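Local coordinates for ABC transporter, substrate-binding protein (Streptococcus pneumoniae, PDB 5G61), which binds kestose, nystose and longer fructooligosaccharides, but not sucrose, and delivers them to the FusBC-MsmK ABC transporter for import, at the ZEE/UEA/FRU site. Coordinates in Å, arbitrary orientation; residue numbers count along the deposited sequence, not the author numbering.

The ZEE/UEA/FRU site. Residues 64, 121, 123, 125, 132-133, 191, 270, 274, 309, 339-340, 372, 375-376, 379, 398, 400-401, 404. With ZEE (beta-L-talopyranose), chain E; UEA (beta-D-sorbofuranose), chain F; FRU (beta-D-fructofuranose), chain B; FRU (beta-D-fructofuranose), chain C; FRU (beta-D-fructofuranose), chain D.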
loop_
_atom_site.group_PDB
_atom_site.type_symbol
_atom_site.label_atom_id
_atom_site.label_comp_id
_atom_site.label_asym_id
_atom_site.label_seq_id
_atom_site.Cartn_x
_atom_site.Cartn_y
_atom_site.Cartn_z
ATOM N N ASN A 64 -6.166 11.406 -9.349
ATOM C CA ASN A 64 -6.030 10.371 -8.314
ATOM C C ASN A 64 -6.493 9.016 -8.836
ATOM O O ASN A 64 -6.956 8.154 -8.075
ATOM C CB ASN A 64 -6.781 10.732 -7.036
ATOM C CG ASN A 64 -6.132 10.132 -5.806
ATOM O OD1 ASN A 64 -4.970 9.757 -5.848
ATOM N ND2 ASN A 64 -6.874 10.041 -4.707
ATOM N N TRP A 121 2.878 9.489 -8.816
ATOM C CA TRP A 121 3.133 9.830 -7.419
ATOM C C TRP A 121 4.521 9.325 -7.035
ATOM O O TRP A 121 4.829 8.137 -7.196
ATOM C CB TRP A 121 2.079 9.208 -6.513
ATOM C CG TRP A 121 2.353 9.240 -5.037
ATOM C CD1 TRP A 121 2.111 10.280 -4.185
ATOM C CD2 TRP A 121 2.851 8.158 -4.218
ATOM N NE1 TRP A 121 2.449 9.924 -2.900
ATOM C CE2 TRP A 121 2.908 8.633 -2.889
ATOM C CE3 TRP A 121 3.270 6.841 -4.485
ATOM C CZ2 TRP A 121 3.361 7.835 -1.817
ATOM C CZ3 TRP A 121 3.735 6.050 -3.416
ATOM C CH2 TRP A 121 3.768 6.551 -2.101
ATOM N N GLU A 123 7.331 9.392 -3.811
ATOM C CA GLU A 123 7.530 9.673 -2.380
ATOM C C GLU A 123 8.726 8.857 -1.884
ATOM O O GLU A 123 8.601 7.660 -1.619
ATOM C CB GLU A 123 6.262 9.370 -1.585
ATOM C CG GLU A 123 6.432 9.340 -0.060
ATOM C CD GLU A 123 5.188 8.846 0.710
ATOM O OE1 GLU A 123 4.237 9.661 0.913
ATOM O OE2 GLU A 123 5.146 7.642 1.105
ATOM N N LEU A 125 11.070 7.616 0.803
ATOM C CA LEU A 125 11.180 7.373 2.250
ATOM C C LEU A 125 11.902 6.031 2.409
ATOM O O LEU A 125 11.278 4.965 2.471
ATOM C CB LEU A 125 9.831 7.366 2.948
ATOM C CG LEU A 125 9.023 8.655 3.103
ATOM C CD1 LEU A 125 7.558 8.339 3.474
ATOM C CD2 LEU A 125 9.666 9.474 4.165
ATOM N N ILE A 132 10.374 2.395 3.293
ATOM C CA ILE A 132 9.217 2.321 4.180
ATOM C C ILE A 132 8.175 1.319 3.702
ATOM O O ILE A 132 7.276 0.967 4.466
ATOM C CB ILE A 132 8.577 3.715 4.346
ATOM C CG1 ILE A 132 7.678 3.744 5.584
ATOM C CG2 ILE A 132 7.827 4.124 3.064
ATOM C CD1 ILE A 132 7.143 5.142 5.958
ATOM N N HIS A 133 8.300 0.835 2.470
ATOM C CA HIS A 133 7.363 -0.106 1.869
ATOM C C HIS A 133 7.830 -1.550 1.955
ATOM O O HIS A 133 7.096 -2.450 1.535
ATOM C CB HIS A 133 7.120 0.258 0.394
ATOM C CG HIS A 133 6.745 1.696 0.182
ATOM N ND1 HIS A 133 5.444 2.149 0.249
ATOM C CD2 HIS A 133 7.508 2.783 -0.077
ATOM C CE1 HIS A 133 5.422 3.455 0.047
ATOM N NE2 HIS A 133 6.662 3.864 -0.154
ATOM N N ASN A 191 -2.451 -4.050 4.310
ATOM C CA ASN A 191 -1.685 -3.809 5.505
ATOM C C ASN A 191 -2.179 -4.601 6.711
ATOM O O ASN A 191 -1.445 -4.711 7.693
ATOM C CB ASN A 191 -1.690 -2.309 5.815
ATOM C CG ASN A 191 -1.025 -1.467 4.723
ATOM O OD1 ASN A 191 -0.265 -1.979 3.900
ATOM N ND2 ASN A 191 -1.302 -0.162 4.729
ATOM N N TRP A 270 -0.296 -1.291 9.179
ATOM C CA TRP A 270 0.806 -0.384 8.898
ATOM C C TRP A 270 1.294 0.296 10.172
ATOM O O TRP A 270 2.462 0.165 10.541
ATOM C CB TRP A 270 0.362 0.647 7.870
ATOM C CG TRP A 270 1.415 1.589 7.355
ATOM C CD1 TRP A 270 1.742 2.825 7.864
ATOM C CD2 TRP A 270 2.213 1.420 6.170
ATOM N NE1 TRP A 270 2.714 3.413 7.086
ATOM C CE2 TRP A 270 3.018 2.578 6.040
ATOM C CE3 TRP A 270 2.330 0.401 5.209
ATOM C CZ2 TRP A 270 3.923 2.740 4.993
ATOM C CZ3 TRP A 270 3.237 0.561 4.175
ATOM C CH2 TRP A 270 4.017 1.719 4.069
ATOM N N ASN A 274 -3.126 3.980 14.131
ATOM C CA ASN A 274 -4.403 3.934 13.437
ATOM C C ASN A 274 -5.349 2.873 13.976
ATOM O O ASN A 274 -6.468 2.772 13.466
ATOM C CB ASN A 274 -4.203 3.672 11.935
ATOM C CG ASN A 274 -3.626 4.859 11.197
ATOM O OD1 ASN A 274 -3.930 6.017 11.506
ATOM N ND2 ASN A 274 -2.806 4.577 10.196
ATOM N N LYS A 309 -1.224 8.574 -11.131
ATOM C CA LYS A 309 -2.152 9.287 -10.288
ATOM C C LYS A 309 -2.860 10.370 -11.080
ATOM O O LYS A 309 -3.499 11.249 -10.481
ATOM C CB LYS A 309 -1.434 9.866 -9.068
ATOM C CG LYS A 309 -1.253 8.881 -7.914
ATOM C CD LYS A 309 -2.529 8.079 -7.630
ATOM C CE LYS A 309 -2.295 6.992 -6.582
ATOM N NZ LYS A 309 -2.051 7.556 -5.214
ATOM N N ASN A 339 -0.025 15.517 -0.705
ATOM C CA ASN A 339 0.211 14.184 -0.170
ATOM C C ASN A 339 -0.293 14.036 1.271
ATOM O O ASN A 339 -0.908 13.023 1.623
ATOM C CB ASN A 339 1.706 13.896 -0.250
ATOM C CG ASN A 339 2.033 12.434 -0.156
ATOM O OD1 ASN A 339 1.398 11.602 -0.797
ATOM N ND2 ASN A 339 3.030 12.105 0.656
ATOM N N TRP A 340 -0.072 15.043 2.120
ATOM C CA TRP A 340 -0.166 14.842 3.557
ATOM C C TRP A 340 -1.153 15.738 4.302
ATOM O O TRP A 340 -1.505 15.410 5.444
ATOM C CB TRP A 340 1.226 15.005 4.188
ATOM C CG TRP A 340 2.145 13.842 3.933
ATOM C CD1 TRP A 340 1.806 12.520 3.907
ATOM C CD2 TRP A 340 3.550 13.900 3.661
ATOM N NE1 TRP A 340 2.907 11.754 3.646
ATOM C CE2 TRP A 340 3.996 12.577 3.492
ATOM C CE3 TRP A 340 4.482 14.945 3.557
ATOM C CZ2 TRP A 340 5.339 12.266 3.230
ATOM C CZ3 TRP A 340 5.823 14.629 3.297
ATOM C CH2 TRP A 340 6.229 13.297 3.137
ATOM N N ALA A 372 -3.829 8.297 9.963
ATOM C CA ALA A 372 -4.580 8.054 8.733
ATOM C C ALA A 372 -5.917 8.786 8.740
ATOM O O ALA A 372 -6.437 9.134 7.667
ATOM C CB ALA A 372 -4.817 6.560 8.524
ATOM N N ARG A 375 -5.277 12.497 7.931
ATOM C CA ARG A 375 -4.734 12.611 6.573
ATOM C C ARG A 375 -5.823 12.442 5.514
ATOM O O ARG A 375 -5.885 13.208 4.541
ATOM C CB ARG A 375 -3.630 11.584 6.349
ATOM C CG ARG A 375 -3.238 11.490 4.885
ATOM C CD ARG A 375 -1.916 10.810 4.704
ATOM N NE ARG A 375 -1.453 10.905 3.325
ATOM C CZ ARG A 375 -0.509 10.120 2.822
ATOM N NH1 ARG A 375 0.042 9.189 3.597
ATOM N NH2 ARG A 375 -0.135 10.245 1.555
ATOM N N GLN A 376 -6.675 11.422 5.681
ATOM C CA GLN A 376 -7.767 11.153 4.745
ATOM C C GLN A 376 -8.666 12.365 4.523
ATOM O O GLN A 376 -9.121 12.624 3.404
ATOM C CB GLN A 376 -8.603 10.001 5.270
ATOM C CG GLN A 376 -7.954 8.679 5.141
ATOM C CD GLN A 376 -8.832 7.620 5.722
ATOM O OE1 GLN A 376 -9.953 7.422 5.265
ATOM N NE2 GLN A 376 -8.357 6.966 6.771
ATOM N N GLU A 379 -5.868 15.526 2.931
ATOM C CA GLU A 379 -5.026 15.295 1.760
ATOM C C GLU A 379 -5.829 15.505 0.477
ATOM O O GLU A 379 -7.049 15.642 0.507
ATOM C CB GLU A 379 -4.450 13.872 1.791
ATOM C CG GLU A 379 -5.469 12.784 1.438
ATOM C CD GLU A 379 -4.895 11.409 1.553
ATOM O OE1 GLU A 379 -3.668 11.295 1.388
ATOM O OE2 GLU A 379 -5.649 10.442 1.827
ATOM N N PRO A 398 7.843 13.515 8.231
ATOM C CA PRO A 398 6.789 13.197 9.205
ATOM C C PRO A 398 7.360 12.341 10.322
ATOM O O PRO A 398 8.145 11.423 10.080
ATOM C CB PRO A 398 5.751 12.428 8.381
ATOM C CG PRO A 398 6.023 12.771 6.958
ATOM C CD PRO A 398 7.503 13.055 6.876
ATOM N N ASP A 400 5.811 10.104 12.059
ATOM C CA ASP A 400 5.370 8.711 11.967
ATOM C C ASP A 400 6.072 7.944 10.851
ATOM O O ASP A 400 6.112 6.701 10.900
ATOM C CB ASP A 400 3.842 8.622 11.782
ATOM C CG ASP A 400 3.343 9.245 10.475
ATOM O OD1 ASP A 400 4.057 10.078 9.851
ATOM O OD2 ASP A 400 2.198 8.909 10.078
ATOM N N ALA A 401 6.617 8.661 9.855
ATOM C CA ALA A 401 7.411 8.054 8.795
ATOM C C ALA A 401 8.845 7.827 9.256
ATOM O O ALA A 401 9.410 6.750 9.036
ATOM C CB ALA A 401 7.384 8.931 7.542
ATOM N N ARG A 404 8.624 4.873 11.660
ATOM C CA ARG A 404 8.449 3.598 10.982
ATOM C C ARG A 404 9.742 3.152 10.306
ATOM O O ARG A 404 10.090 1.959 10.336
ATOM C CB ARG A 404 7.314 3.706 9.962
ATOM C CG ARG A 404 6.815 2.355 9.459
ATOM C CD ARG A 404 5.575 2.462 8.572
ATOM N NE ARG A 404 4.743 1.265 8.694
ATOM C CZ ARG A 404 4.822 0.194 7.897
ATOM N NH1 ARG A 404 5.696 0.143 6.894
ATOM N NH2 ARG A 404 4.022 -0.844 8.102
HETATM O O6 ZEE E . -6.615 0.746 -2.301
HETATM C C6 ZEE E . -7.248 2.040 -2.260
HETATM C C5 ZEE E . -6.207 3.084 -2.672
HETATM O O5 ZEE E . -4.985 2.902 -1.913
HETATM C C1 ZEE E . -3.946 3.859 -2.340
HETATM C C2 ZEE E . -4.409 5.070 -3.059
HETATM O O2 ZEE E . -3.570 6.140 -2.655
HETATM C C3 ZEE E . -5.821 5.436 -2.910
HETATM O O3 ZEE E . -5.945 6.698 -2.356
HETATM C C4 ZEE E . -6.687 4.424 -2.287
HETATM O O4 ZEE E . -6.429 4.413 -0.952
HETATM O O2 UEA F . -3.138 4.384 -1.236
HETATM C C2 UEA F . -3.448 3.687 -0.047
HETATM C C3 UEA F . -4.634 3.605 0.237
HETATM C C4 UEA F . -4.508 2.624 1.364
HETATM C C5 UEA F . -3.485 1.595 0.897
HETATM O O5 UEA F . -3.006 2.159 -0.128
HETATM C C6 UEA F . -4.217 0.306 0.525
HETATM O O6 UEA F . -3.348 -0.795 0.333
HETATM O O4 UEA F . -5.742 2.053 1.652
HETATM O O3 UEA F . -4.994 4.826 0.780
HETATM C C1 UEA F . -2.741 4.423 1.091
HETATM O O1 UEA F . -2.974 5.842 1.105
HETATM C C1 FRU B . -1.426 5.938 2.802
HETATM C C2 FRU B . -2.774 6.304 2.444
HETATM C C3 FRU B . -3.169 7.773 2.608
HETATM C C4 FRU B . -4.381 7.753 2.962
HETATM C C5 FRU B . -4.356 6.487 3.897
HETATM C C6 FRU B . -5.737 6.074 4.358
HETATM O O1 FRU B . -1.039 6.394 4.105
HETATM O O3 FRU B . -2.937 8.478 1.463
HETATM O O4 FRU B . -4.751 8.871 3.716
HETATM O O5 FRU B . -3.726 5.593 3.299
HETATM O O6 FRU B . -6.355 5.439 3.284
HETATM C C1 FRU C . 1.136 5.279 4.367
HETATM C C2 FRU C . -0.235 5.559 4.982
HETATM C C3 FRU C . -0.137 6.309 6.392
HETATM C C4 FRU C . -1.372 5.809 7.104
HETATM C C5 FRU C . -1.334 4.535 6.775
HETATM C C6 FRU C . -2.736 3.949 6.819
HETATM O O1 FRU C . 1.773 6.525 3.997
HETATM O O3 FRU C . -0.186 7.659 6.222
HETATM O O4 FRU C . -1.419 6.046 8.477
HETATM O O5 FRU C . -0.755 4.446 5.277
HETATM O O6 FRU C . -2.637 2.715 6.226
HETATM C C1 FRU D . 3.752 5.673 2.869
HETATM C C2 FRU D . 3.243 6.475 4.029
HETATM C C3 FRU D . 3.824 7.961 4.048
HETATM C C4 FRU D . 3.717 8.305 5.486
HETATM C C5 FRU D . 4.193 7.176 6.057
HETATM C C6 FRU D . 3.695 6.960 7.448
HETATM O O1 FRU D . 3.400 6.151 1.620
HETATM O O3 FRU D . 3.151 8.811 3.188
HETATM O O4 FRU D . 4.532 9.406 5.715
HETATM O O5 FRU D . 3.727 5.993 5.086
HETATM O O6 FRU D . 4.187 5.778 7.987
HETATM O O HOH W 1 1.112 6.292 9.556
HETATM O O HOH W 2 -3.192 0.482 7.185
HETATM O O HOH W 3 2.898 10.607 7.784
#
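Fructo-nystose lies in the substrate cleft of this solute-binding protein, and burial rises toward its fructose end: FRU (chain D) has 234 of its 243 Å² hidden, the poorly ordered ZEE and UEA far less. Most of the well-ordered contacts therefore fall on the three FRU rings, while ZEE O2 receives a weak bond from Lys309 NZ. The O3 hydroxyl of FRU (chain D) is read from two sides. It donates to Glu123 OE1 at 2.7 Å, from above the carboxylate plane, and accepts an almost straight in-plane bond from the indole Trp340 NE1 (170° at H). Asn339, held by Trp121 NE1 at its OD1, is the second shell: its ND2 bonds the anti lone pair of Glu123 OE1, which would help to set the carboxylate's rotation.

Trp270, with CG anti to the backbone N (chi1 -174°), offers a face and an edge. C1 of FRU (chain C) lies 3.4 Å above its plane, toward the rim, while the Arg404 guanidinium covers the opposite face centrally. At the edge, Trp270 NE1 bonds O6 of FRU (chain D) at 2.9 Å.

Arg375, extended from CG to NE, slides its guanidinium between Trp340 CD1 and O3 of FRU (chain B). Its NH1 reaches O3 of FRU (chain C) at 3.0 Å, nearly in plane, and NE forms a salt bridge to Glu379 OE1. Glu379 spans neighbouring hydroxyls of FRU (chain B): OE1 takes O3 on its syn lone pair, and OE2 takes O4 at 2.6 Å from above the plane. For FRU (chain C), Asn274 ND2 donates to O4 at 2.7 Å, exactly in the amide plane, its OD1 being held by the backbone N of Ala372 at 2.8 Å.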